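Local coordinates for protein putative isomerase (Streptomyces coelicolor A3, PDB 2OQH) that is a putative isomerase of the enolase superfamily that may dehydrate D-glucarate to 5-dehydro-4-deoxy-D-glucarate, at residues 132-137 against 153-158; 137-142 against 148-153; 177-182 against 211-216; 183-188 against 192-197; 233-236 against 242-245. All coordinates share one frame; numbering follows the deposited sequence.

The five contacts give a worked example of how part of a barrel is assembled from short loops, some in series and some one within another. From the N terminus, contact 1 closes the first loop, laying helix 147-162 back on strand 127-134. Contact 2 lies wholly within that loop and pins the connecting segment to the start of the same helix. Contact 3 then joins helices 175-188 and 204-214, and the loop it closes encloses contact 4, where helix 175-188 meets strand 193-197. Contact 5 comes last, in series with the others, tying helix 228-238 to strand 243-245. No two loops cross. Contacts 1, 4 and 5 reach one sheet, and Arg136 bridges contact 1 to contact 3.

Contact 1 of 5, residues 132-137 against 153-158; sequences ALITRA and EHAVRV
Ala132 and Ile134 face Val158 and Ala155 across a strand-helix pair whose directions are almost reversed: strand 132-134 and helix 153-158 lie at 162°, with their short axes 9.7 Å apart at closest approach. Two side chains of the strand, two positions apart, do the work on its side, while Leu133 between them turns to the other side of the sheet. At one end the methyl of Ala132 meets a single branch of Val158, CB to CG1 at 3.6 Å. Ile134 carries more of the contact. Its CG1 sits between the backbone N and the carbonyl carbon (chi1 57°), an arrangement that sends its two branches to different residues of the helix. CD1 ends 4.4 Å from Ala155 CB, a loose approach, whereas CG2 comes to 4.0 Å from CD2 of the His154 ring, meeting it obliquely as the two side chains slide past each other in opposite directions. The imidazole is packed from within its own helix as well: Val158 CG2 lies 3.5 Å above one face, offset toward the rim. His154 also touches Asp138, in the loop between strand 127-134 and this helix. Beyond this patch Ala155 rests on Val185 of helix 175-188, and Phe164 packs against both Ala132 and Val158. The arrangement is that of a right-handed beta-alpha-beta crossover, strand 127-134, helix 147-162 and strand 166-170, in the modified TIM barrel of the enolase superfamily, with a helix of the outer layer seated on the sheet through apolar side chains.

Contact 2 of 5, residues 137-142 against 148-153; sequences ADAPGA and PKAMAE
Met151, Ala139 and Ala150 bring the greater part of the buried surface to this meeting of loop 137-142 with the early turns of helix 147-162. Met151, present as selenomethionine, contributes the longest of the three side chains. Its CG lies beside the backbone N (chi1 -63°) and the chain bends again at chi2 (-69°), which places SE 4.1 Å from Ala139 CB. The selenium therefore does the touching across the contact, while the earlier part of the side chain lies toward helix 175-188, where Ile181 packs against it. Ala150, on the same helix as Met151, reaches the loop with its single methyl: Ala150 CB is 3.8 Å from Ala139 CB and 3.8 Å from Ala142 CB. The two loop methyls also meet each other, Ala139 CB to Ala142 CB at 3.9 Å, and the three carbons make a nearly equilateral triangle in which each touches both others. The loop is shaped for this by a turn over Pro140 and Gly141, with backbone angles near those of a type I turn and a weak hydrogen bond from Ala142 N to Ala139 O; it turns the methyls at its two ends onto the helix. Leu147 extends the apolar patch by touching Ala139 and Ala142, and just upstream Asp138 OD2 accepts the backbone N of Thr135. Three methyls and one selenium thus make up the contact. This is the connection between strand 127-134 and the helix that follows it, a beta-alpha loop of the enolase-type barrel folded back on the beginning of its own helix.

Contact 3 of 5, residues 177-182 against 211-216; sequences GDVAIL and GIALEE
Leu214 sets its branched end between Val179 and Leu182, joining two neighbouring helices in the outer layer of the TIM-type barrel, 175-188 and 204-214. The contact between the segments is apolar throughout and buries 173 Å². Val179 is nearest to Leu214 in the backbone, and its CG1, anti to the backbone N (chi1 -180°), points into the interface. That methyl lies 3.8 Å from Leu214 CD2, while the Ala213 methyl comes in beside it, CB to Val179 CG1 at 4.2 Å. Leu182 stands one turn further along its helix and crosses the Leu214 side chain at about a right angle, meeting both of its methyls. The same carbon, Leu214 CD2, is therefore gripped from two successive turns of helix 175-188. Around this patch Leu217, Leu219 and Ile241 continue the apolar packing from the loops, and Leu194 and Val196 of strand 193-197 lie under Leu182.

Polar interactions lie to one side of the apolar patch. Buried Asp178 is bonded away from helix 204-214: OD1 forms a salt bridge with Arg136, and OD2 accepts from Thr172 N and Trp202 NE1. Glu216 has a long, weak ion pair with Arg183. The tightest spot is between methyls, where Leu182 CD1 and Leu214 CD2 approach to 3.5 Å, closer than usual van der Waals contact, with Leu214 CD1 3.9 Å from the same Leu182 CD1.

Contact 4 of 5, residues 183-188 against 192-197; sequences RAVREA and VNLRVD
Arg186 starts out with CG anti to its own backbone N, then bends twice, at chi2 (58°) and chi3 (78°), and this fold in the chain carries its guanidinium to Val192 and Leu194. The contact closes the second half of a beta-alpha-beta unit, strand 166-170, helix 175-188 and strand 193-197, in the enolase-type barrel: the helix has ended and the chain turns into the next strand. NH1 donates to Val192 O at 2.8 Å with a nearly straight N-H...O angle of 163°; the donor lies in the carbonyl plane and the oxygen close to the guanidinium plane. The same NH1 also reaches Leu189 O, and NE donates to Leu217 O, which between them fix the rotation of the flat group. One face of that group is taken by Leu194, whose CB lies 3.5 Å from NH2. A methionine in place of Arg186 would probably leave the carbonyl oxygens of Val192, Leu189 and Leu217 without their guanidinium donors and the bridging water without one of its protein partners. Deeper in, the packing is apolar. Leu194 slides past the arginine in the opposite direction, with CD2 4.1 Å from Arg186 CB, while its other methyl, CD1, is 4.0 Å from Val185 CG1, the two side chains crossing at a slant. Val167 of strand 166-170 and Leu219 also touch Leu194. Water 1 bridges the two segments in the guanidinium plane, accepting from Arg186 NH2 at 2.9 Å and from Leu194 N at 3.0 Å.

Contact 5 of 5, residues 233-236 against 242-245; sequences AQVK and PLCT
Leu243 lies against Val235 and Lys236 with one methyl on each, and so joins helix 228-238 to strand 243-245. The two elements belong to the beta-alpha-beta unit of strand 221-223, helix 228-238 and strand 243-245, a later unit of the TIM-type barrel. CG of Leu243 is anti to the backbone N (chi1 -156°), a torsion that carries both methyls from the strand to the helix. CD1 meets Val235 CG1 at 4.0 Å, the two side chains crossing at about a right angle. Met232, one turn earlier in the helix, and Leu222 of the adjoining strand add to the apolar surround of this buried leucine. The other methyl lies along the backbone side of Lys236, beside the first carbon of its chain, while the charged end leads away from strand 243-245. There NZ forms a salt bridge with Asp265 OD1, and the same carboxylate accepts Leu243 N through OD2, so one acidic group is shared between helix and strand. Leu243 CD2 completes the contact, 4.0 Å from Lys236 CB and also 4.0 Å from Lys236 N.

Contact 1 of 5, residues 132-137 against 153-158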
# COMPACT_ATOMS: atom_id res chain seq x y z
N ALA A 132 -1.79 -3.24 -12.35
CA ALA A 132 -1.57 -2.13 -13.26
C ALA A 132 -2.72 -1.14 -13.11
O ALA A 132 -3.88 -1.51 -13.23
CB ALA A 132 -1.51 -2.64 -14.70
N LEU A 133 -2.40 0.13 -12.85
CA LEU A 133 -3.43 1.14 -12.70
C LEU A 133 -3.64 1.92 -13.98
O LEU A 133 -2.68 2.39 -14.59
CB LEU A 133 -3.07 2.14 -11.59
CG LEU A 133 -3.99 3.38 -11.50
CD1 LEU A 133 -5.37 2.98 -10.99
CD2 LEU A 133 -3.37 4.42 -10.58
N ILE A 134 -4.90 2.07 -14.39
CA ILE A 134 -5.19 2.86 -15.58
C ILE A 134 -6.14 3.98 -15.19
O ILE A 134 -7.11 3.77 -14.46
CB ILE A 134 -5.82 2.02 -16.72
CG1 ILE A 134 -7.11 1.35 -16.23
CG2 ILE A 134 -4.84 0.99 -17.22
CD1 ILE A 134 -7.85 0.63 -17.36
N THR A 135 -5.84 5.19 -15.67
CA THR A 135 -6.69 6.34 -15.37
C THR A 135 -7.07 6.98 -16.70
O THR A 135 -6.46 6.70 -17.73
CB THR A 135 -5.94 7.40 -14.53
OG1 THR A 135 -5.06 8.14 -15.38
CG2 THR A 135 -5.13 6.74 -13.43
N ARG A 136 -8.08 7.85 -16.68
CA ARG A 136 -8.51 8.51 -17.90
C ARG A 136 -7.36 9.37 -18.44
O ARG A 136 -7.33 9.70 -19.63
CB ARG A 136 -9.73 9.39 -17.63
CG ARG A 136 -10.95 8.58 -17.22
CD ARG A 136 -12.20 9.44 -17.16
NE ARG A 136 -13.37 8.62 -16.86
CZ ARG A 136 -14.62 9.01 -17.05
NH1 ARG A 136 -14.88 10.21 -17.56
NH2 ARG A 136 -15.62 8.20 -16.75
N ALA A 137 -6.42 9.71 -17.57
CA ALA A 137 -5.28 10.52 -17.97
C ALA A 137 -4.41 9.77 -18.96
O ALA A 137 -3.44 10.34 -19.47
CB ALA A 137 -4.45 10.90 -16.75
N GLU A 153 -7.71 -0.28 -25.32
CA GLU A 153 -6.49 -0.47 -26.09
C GLU A 153 -5.28 -0.28 -25.18
O GLU A 153 -4.34 -1.07 -25.20
CB GLU A 153 -6.41 0.54 -27.24
CG GLU A 153 -7.10 0.07 -28.51
CD GLU A 153 -7.25 1.20 -29.52
OE1 GLU A 153 -6.26 1.93 -29.77
OE2 GLU A 153 -8.36 1.35 -30.07
N HIS A 154 -5.32 0.78 -24.37
CA HIS A 154 -4.23 1.05 -23.45
C HIS A 154 -4.09 -0.08 -22.44
O HIS A 154 -2.98 -0.49 -22.11
CB HIS A 154 -4.47 2.36 -22.69
CG HIS A 154 -3.36 2.72 -21.75
ND1 HIS A 154 -2.09 3.03 -22.19
CD2 HIS A 154 -3.32 2.78 -20.40
CE1 HIS A 154 -1.32 3.28 -21.15
NE2 HIS A 154 -2.04 3.13 -20.05
N ALA A 155 -5.22 -0.58 -21.96
CA ALA A 155 -5.23 -1.67 -21.00
C ALA A 155 -4.54 -2.88 -21.59
O ALA A 155 -3.65 -3.48 -20.97
CB ALA A 155 -6.68 -2.01 -20.62
N VAL A 156 -4.92 -3.25 -22.81
CA VAL A 156 -4.32 -4.39 -23.47
C VAL A 156 -2.80 -4.23 -23.62
O VAL A 156 -2.06 -5.19 -23.46
CB VAL A 156 -4.95 -4.62 -24.86
CG1 VAL A 156 -4.21 -5.73 -25.59
CG2 VAL A 156 -6.42 -4.99 -24.70
N ARG A 157 -2.36 -3.01 -23.92
CA ARG A 157 -0.94 -2.70 -24.09
C ARG A 157 -0.18 -2.91 -22.79
O ARG A 157 0.86 -3.57 -22.77
CB ARG A 157 -0.74 -1.24 -24.54
CG ARG A 157 -1.23 -0.92 -25.94
CD ARG A 157 -0.40 -1.62 -27.03
NE ARG A 157 -1.25 -2.44 -27.90
CZ ARG A 157 -0.79 -3.22 -28.88
NH1 ARG A 157 0.52 -3.30 -29.13
NH2 ARG A 157 -1.64 -3.95 -29.61
N VAL A 158 -0.70 -2.33 -21.72
CA VAL A 158 -0.08 -2.44 -20.40
C VAL A 158 0.03 -3.88 -19.93
O VAL A 158 1.06 -4.29 -19.39
CB VAL A 158 -0.88 -1.65 -19.35
CG1 VAL A 158 -0.26 -1.83 -17.97
CG2 VAL A 158 -0.90 -0.18 -19.72

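Contact 2 of 5, residues 137-142 against 148-153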
# COMPACT_ATOMS: atom_id res chain seq x y z
N ALA A 137 -6.42 9.71 -17.57
CA ALA A 137 -5.28 10.52 -17.97
C ALA A 137 -4.41 9.77 -18.96
O ALA A 137 -3.44 10.34 -19.47
CB ALA A 137 -4.45 10.90 -16.75
N ASP A 138 -4.74 8.51 -19.24
CA ASP A 138 -3.95 7.72 -20.20
C ASP A 138 -4.48 7.87 -21.62
O ASP A 138 -3.86 7.40 -22.57
CB ASP A 138 -3.95 6.23 -19.82
CG ASP A 138 -3.10 5.94 -18.59
OD1 ASP A 138 -2.01 6.53 -18.47
OD2 ASP A 138 -3.52 5.10 -17.76
N ALA A 139 -5.64 8.52 -21.76
CA ALA A 139 -6.24 8.73 -23.07
C ALA A 139 -6.60 10.21 -23.22
O ALA A 139 -7.77 10.56 -23.35
CB ALA A 139 -7.48 7.87 -23.22
N PRO A 140 -5.59 11.09 -23.21
CA PRO A 140 -5.78 12.54 -23.33
C PRO A 140 -6.64 12.97 -24.52
O PRO A 140 -7.52 13.81 -24.38
CB PRO A 140 -4.35 13.06 -23.42
CG PRO A 140 -3.60 12.09 -22.56
CD PRO A 140 -4.16 10.78 -23.04
N GLY A 141 -6.39 12.38 -25.69
CA GLY A 141 -7.16 12.77 -26.87
C GLY A 141 -8.59 12.28 -26.95
O GLY A 141 -9.45 12.94 -27.54
N ALA A 142 -8.86 11.12 -26.36
CA ALA A 142 -10.20 10.54 -26.41
C ALA A 142 -11.35 11.46 -26.02
O ALA A 142 -11.24 12.28 -25.12
CB ALA A 142 -10.24 9.27 -25.56
N PRO A 148 -13.85 4.91 -23.98
CA PRO A 148 -13.88 3.48 -23.66
C PRO A 148 -12.93 2.62 -24.50
O PRO A 148 -12.16 1.83 -23.96
CB PRO A 148 -15.34 3.12 -23.89
CG PRO A 148 -16.04 4.35 -23.40
CD PRO A 148 -15.22 5.45 -24.06
N LYS A 149 -13.00 2.76 -25.82
CA LYS A 149 -12.13 2.00 -26.72
C LYS A 149 -10.67 2.38 -26.48
O LYS A 149 -9.77 1.52 -26.50
CB LYS A 149 -12.48 2.32 -28.18
CG LYS A 149 -11.93 1.34 -29.22
CD LYS A 149 -12.19 1.88 -30.63
CE LYS A 149 -12.15 0.79 -31.69
NZ LYS A 149 -13.27 -0.18 -31.49
N ALA A 150 -10.44 3.66 -26.25
CA ALA A 150 -9.09 4.17 -26.00
C ALA A 150 -8.48 3.51 -24.78
O ALA A 150 -7.32 3.08 -24.81
CB ALA A 150 -9.14 5.69 -25.82
N MSE A 151 -9.25 3.44 -23.70
CA MSE A 151 -8.79 2.84 -22.45
C MSE A 151 -8.55 1.34 -22.62
O MSE A 151 -7.57 0.81 -22.12
CB MSE A 151 -9.81 3.08 -21.34
CG MSE A 151 -10.04 4.55 -20.98
SE MSE A 151 -8.52 5.39 -20.10
CE MSE A 151 -8.81 4.68 -18.32
N ALA A 152 -9.45 0.66 -23.34
CA ALA A 152 -9.32 -0.77 -23.56
C ALA A 152 -8.03 -1.09 -24.31
O ALA A 152 -7.33 -2.05 -23.98
CB ALA A 152 -10.52 -1.28 -24.35
N GLU A 153 -7.71 -0.28 -25.32
CA GLU A 153 -6.49 -0.47 -26.09
C GLU A 153 -5.28 -0.28 -25.18
O GLU A 153 -4.34 -1.07 -25.20
CB GLU A 153 -6.41 0.54 -27.24
CG GLU A 153 -7.10 0.07 -28.51
CD GLU A 153 -7.25 1.20 -29.52
OE1 GLU A 153 -6.26 1.93 -29.77
OE2 GLU A 153 -8.36 1.35 -30.07

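Contact 3 of 5, residues 177-182 against 211-216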
# COMPACT_ATOMS: atom_id res chain seq x y z
N GLY A 177 -19.64 6.81 -17.19
CA GLY A 177 -18.42 6.72 -17.97
C GLY A 177 -17.49 5.63 -17.48
O GLY A 177 -16.86 4.93 -18.29
N ASP A 178 -17.39 5.48 -16.17
CA ASP A 178 -16.53 4.45 -15.60
C ASP A 178 -17.05 3.09 -16.06
O ASP A 178 -16.28 2.24 -16.52
CB ASP A 178 -16.53 4.51 -14.07
CG ASP A 178 -15.96 5.82 -13.54
OD1 ASP A 178 -15.17 6.48 -14.25
OD2 ASP A 178 -16.30 6.18 -12.38
N VAL A 179 -18.35 2.90 -15.93
CA VAL A 179 -18.98 1.64 -16.33
C VAL A 179 -18.70 1.35 -17.80
O VAL A 179 -18.39 0.22 -18.17
CB VAL A 179 -20.50 1.68 -16.08
CG1 VAL A 179 -21.14 0.37 -16.50
CG2 VAL A 179 -20.79 1.97 -14.61
N ALA A 180 -18.82 2.38 -18.64
CA ALA A 180 -18.58 2.23 -20.08
C ALA A 180 -17.16 1.74 -20.32
O ALA A 180 -16.92 0.86 -21.14
CB ALA A 180 -18.81 3.56 -20.79
N ILE A 181 -16.21 2.32 -19.59
CA ILE A 181 -14.81 1.95 -19.70
C ILE A 181 -14.58 0.50 -19.29
O ILE A 181 -13.94 -0.27 -20.01
CB ILE A 181 -13.92 2.85 -18.82
CG1 ILE A 181 -13.92 4.27 -19.38
CG2 ILE A 181 -12.51 2.30 -18.73
CD1 ILE A 181 -13.20 5.26 -18.51
N LEU A 182 -15.10 0.13 -18.13
CA LEU A 182 -14.93 -1.23 -17.63
C LEU A 182 -15.48 -2.28 -18.59
O LEU A 182 -14.89 -3.35 -18.75
CB LEU A 182 -15.59 -1.36 -16.24
CG LEU A 182 -14.92 -0.50 -15.17
CD1 LEU A 182 -15.79 -0.45 -13.91
CD2 LEU A 182 -13.53 -1.05 -14.86
N GLY A 211 -23.08 -0.45 -9.69
CA GLY A 211 -22.70 -1.77 -9.23
C GLY A 211 -23.51 -2.85 -9.90
O GLY A 211 -22.98 -3.87 -10.36
N ILE A 212 -24.82 -2.64 -9.98
CA ILE A 212 -25.70 -3.59 -10.61
C ILE A 212 -25.28 -3.78 -12.08
O ILE A 212 -25.23 -4.90 -12.58
CB ILE A 212 -27.16 -3.11 -10.54
CG1 ILE A 212 -27.63 -3.14 -9.08
CG2 ILE A 212 -28.05 -3.98 -11.41
CD1 ILE A 212 -29.03 -2.60 -8.88
N ALA A 213 -24.97 -2.68 -12.75
CA ALA A 213 -24.56 -2.73 -14.15
C ALA A 213 -23.20 -3.42 -14.34
O ALA A 213 -22.93 -3.98 -15.40
CB ALA A 213 -24.49 -1.32 -14.72
N LEU A 214 -22.37 -3.40 -13.30
CA LEU A 214 -21.04 -4.01 -13.38
C LEU A 214 -21.00 -5.49 -13.02
O LEU A 214 -20.00 -6.17 -13.29
CB LEU A 214 -20.07 -3.25 -12.47
CG LEU A 214 -19.79 -1.79 -12.85
CD1 LEU A 214 -19.00 -1.12 -11.74
CD2 LEU A 214 -19.03 -1.73 -14.17
N GLU A 215 -22.07 -6.00 -12.42
CA GLU A 215 -22.11 -7.41 -12.03
C GLU A 215 -21.82 -8.37 -13.18
O GLU A 215 -21.25 -9.43 -12.98
CB GLU A 215 -23.48 -7.76 -11.43
CG GLU A 215 -23.90 -6.90 -10.26
CD GLU A 215 -25.18 -7.37 -9.60
OE1 GLU A 215 -26.11 -7.81 -10.32
OE2 GLU A 215 -25.28 -7.29 -8.37
N GLU A 216 -22.22 -8.00 -14.40
CA GLU A 216 -21.99 -8.88 -15.54
C GLU A 216 -20.52 -8.95 -15.99
O GLU A 216 -20.18 -9.75 -16.86
CB GLU A 216 -22.87 -8.46 -16.72
CG GLU A 216 -22.60 -7.05 -17.22
CD GLU A 216 -23.45 -6.69 -18.43
OE1 GLU A 216 -23.25 -5.58 -18.97
OE2 GLU A 216 -24.32 -7.50 -18.84

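Contact 4 of 5, residues 183-188 against 192-197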
# COMPACT_ATOMS: atom_id res chain seq x y z
N ARG A 183 -16.61 -1.99 -19.23
CA ARG A 183 -17.20 -2.93 -20.18
C ARG A 183 -16.24 -3.16 -21.33
O ARG A 183 -16.03 -4.30 -21.75
CB ARG A 183 -18.53 -2.39 -20.72
CG ARG A 183 -19.68 -2.49 -19.74
CD ARG A 183 -20.89 -1.70 -20.21
NE ARG A 183 -22.03 -1.91 -19.33
CZ ARG A 183 -23.12 -1.15 -19.31
NH1 ARG A 183 -23.22 -0.11 -20.13
NH2 ARG A 183 -24.11 -1.43 -18.47
N ALA A 184 -15.66 -2.07 -21.84
CA ALA A 184 -14.71 -2.14 -22.95
C ALA A 184 -13.47 -2.91 -22.54
O ALA A 184 -13.00 -3.79 -23.26
CB ALA A 184 -14.34 -0.73 -23.38
N VAL A 185 -12.92 -2.57 -21.37
CA VAL A 185 -11.73 -3.26 -20.90
C VAL A 185 -11.98 -4.75 -20.74
O VAL A 185 -11.18 -5.57 -21.18
CB VAL A 185 -11.24 -2.67 -19.56
CG1 VAL A 185 -10.06 -3.48 -19.03
CG2 VAL A 185 -10.81 -1.23 -19.77
N ARG A 186 -13.10 -5.11 -20.11
CA ARG A 186 -13.44 -6.51 -19.90
C ARG A 186 -13.61 -7.26 -21.22
O ARG A 186 -13.16 -8.40 -21.36
CB ARG A 186 -14.73 -6.65 -19.08
CG ARG A 186 -15.28 -8.07 -19.02
CD ARG A 186 -14.25 -9.03 -18.43
NE ARG A 186 -14.18 -8.94 -16.98
CZ ARG A 186 -13.12 -9.30 -16.25
NH1 ARG A 186 -12.04 -9.77 -16.86
NH2 ARG A 186 -13.16 -9.21 -14.93
N GLU A 187 -14.27 -6.62 -22.19
CA GLU A 187 -14.48 -7.26 -23.48
C GLU A 187 -13.13 -7.52 -24.15
O GLU A 187 -12.95 -8.54 -24.82
CB GLU A 187 -15.35 -6.38 -24.39
CG GLU A 187 -16.07 -7.16 -25.50
CD GLU A 187 -16.88 -6.25 -26.42
OE1 GLU A 187 -16.28 -5.61 -27.31
OE2 GLU A 187 -18.12 -6.17 -26.24
N ALA A 188 -12.18 -6.61 -23.95
CA ALA A 188 -10.85 -6.73 -24.54
C ALA A 188 -9.90 -7.63 -23.75
O ALA A 188 -8.92 -8.13 -24.31
CB ALA A 188 -10.22 -5.35 -24.70
N VAL A 192 -8.49 -11.14 -17.30
CA VAL A 192 -7.71 -10.40 -16.33
C VAL A 192 -8.57 -10.11 -15.10
O VAL A 192 -9.79 -10.00 -15.21
CB VAL A 192 -7.22 -9.05 -16.93
CG1 VAL A 192 -8.37 -8.06 -16.98
CG2 VAL A 192 -6.08 -8.50 -16.11
N ASN A 193 -7.94 -10.03 -13.94
CA ASN A 193 -8.67 -9.68 -12.72
C ASN A 193 -8.89 -8.18 -12.86
O ASN A 193 -7.93 -7.41 -12.93
CB ASN A 193 -7.83 -9.98 -11.48
CG ASN A 193 -7.79 -11.44 -11.15
OD1 ASN A 193 -8.83 -12.08 -11.04
ND2 ASN A 193 -6.59 -11.98 -10.98
N LEU A 194 -10.15 -7.76 -12.88
CA LEU A 194 -10.47 -6.35 -13.06
C LEU A 194 -11.09 -5.70 -11.82
O LEU A 194 -11.94 -6.30 -11.16
CB LEU A 194 -11.41 -6.21 -14.25
CG LEU A 194 -11.75 -4.81 -14.76
CD1 LEU A 194 -10.48 -4.08 -15.14
CD2 LEU A 194 -12.68 -4.93 -15.97
N ARG A 195 -10.67 -4.47 -11.53
CA ARG A 195 -11.14 -3.72 -10.36
C ARG A 195 -11.42 -2.26 -10.72
O ARG A 195 -10.96 -1.77 -11.74
CB ARG A 195 -10.07 -3.73 -9.27
CG ARG A 195 -9.45 -5.08 -8.98
CD ARG A 195 -8.14 -4.92 -8.21
NE ARG A 195 -7.46 -6.20 -8.01
CZ ARG A 195 -6.23 -6.32 -7.51
NH1 ARG A 195 -5.54 -5.23 -7.16
NH2 ARG A 195 -5.69 -7.52 -7.37
N VAL A 196 -12.19 -1.57 -9.88
CA VAL A 196 -12.47 -0.15 -10.09
C VAL A 196 -12.45 0.56 -8.74
O VAL A 196 -13.03 0.08 -7.76
CB VAL A 196 -13.81 0.08 -10.81
CG1 VAL A 196 -14.93 -0.59 -10.07
CG2 VAL A 196 -14.07 1.57 -10.94
N ASP A 197 -11.77 1.70 -8.68
CA ASP A 197 -11.65 2.46 -7.45
C ASP A 197 -12.08 3.90 -7.64
O ASP A 197 -11.30 4.73 -8.10
CB ASP A 197 -10.19 2.41 -6.97
CG ASP A 197 -10.01 3.00 -5.59
OD1 ASP A 197 -10.93 3.65 -5.06
OD2 ASP A 197 -8.91 2.81 -5.02
O HOH W 1 -11.99 -10.04 -12.40

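Contact 5 of 5, residues 233-236 against 242-245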
# COMPACT_ATOMS: atom_id res chain seq x y z
N ALA A 233 -22.04 -0.42 3.58
CA ALA A 233 -22.89 -1.53 3.99
C ALA A 233 -24.12 -1.56 3.08
O ALA A 233 -24.58 -2.63 2.69
CB ALA A 233 -23.32 -1.36 5.45
N GLN A 234 -24.64 -0.38 2.74
CA GLN A 234 -25.80 -0.30 1.87
C GLN A 234 -25.48 -0.85 0.47
O GLN A 234 -26.29 -1.54 -0.13
CB GLN A 234 -26.29 1.14 1.76
CG GLN A 234 -26.93 1.70 3.03
CD GLN A 234 -28.19 0.96 3.44
OE1 GLN A 234 -28.99 0.54 2.60
NE2 GLN A 234 -28.39 0.81 4.75
N VAL A 235 -24.30 -0.53 -0.04
CA VAL A 235 -23.92 -1.03 -1.36
C VAL A 235 -23.82 -2.55 -1.32
O VAL A 235 -24.33 -3.23 -2.21
CB VAL A 235 -22.59 -0.44 -1.83
CG1 VAL A 235 -22.21 -1.04 -3.18
CG2 VAL A 235 -22.70 1.08 -1.95
N LYS A 236 -23.17 -3.07 -0.29
CA LYS A 236 -22.99 -4.52 -0.11
C LYS A 236 -24.32 -5.26 -0.04
O LYS A 236 -24.44 -6.39 -0.53
CB LYS A 236 -22.17 -4.78 1.16
CG LYS A 236 -21.86 -6.25 1.45
CD LYS A 236 -20.49 -6.37 2.15
CE LYS A 236 -20.50 -7.37 3.30
NZ LYS A 236 -20.79 -8.77 2.90
N PRO A 242 -17.74 -8.36 -4.90
CA PRO A 242 -17.01 -8.21 -3.63
C PRO A 242 -16.67 -6.73 -3.41
O PRO A 242 -16.20 -6.05 -4.33
CB PRO A 242 -15.77 -9.08 -3.84
CG PRO A 242 -16.28 -10.16 -4.74
CD PRO A 242 -17.11 -9.39 -5.74
N LEU A 243 -16.91 -6.23 -2.20
CA LEU A 243 -16.65 -4.84 -1.87
C LEU A 243 -15.34 -4.70 -1.08
O LEU A 243 -15.12 -5.39 -0.09
CB LEU A 243 -17.83 -4.29 -1.05
CG LEU A 243 -18.07 -2.78 -1.06
CD1 LEU A 243 -18.44 -2.32 -2.47
CD2 LEU A 243 -19.18 -2.45 -0.07
N CYS A 244 -14.49 -3.78 -1.52
CA CYS A 244 -13.19 -3.57 -0.88
C CYS A 244 -13.04 -2.14 -0.37
O CYS A 244 -13.69 -1.22 -0.87
CB CYS A 244 -12.09 -3.91 -1.88
SG CYS A 244 -10.39 -3.74 -1.28
N THR A 245 -12.17 -1.96 0.62
CA THR A 245 -11.94 -0.63 1.18
C THR A 245 -10.55 -0.43 1.78
O THR A 245 -9.89 -1.37 2.22
CB THR A 245 -12.94 -0.31 2.32
OG1 THR A 245 -12.90 1.10 2.61
CG2 THR A 245 -12.56 -1.06 3.60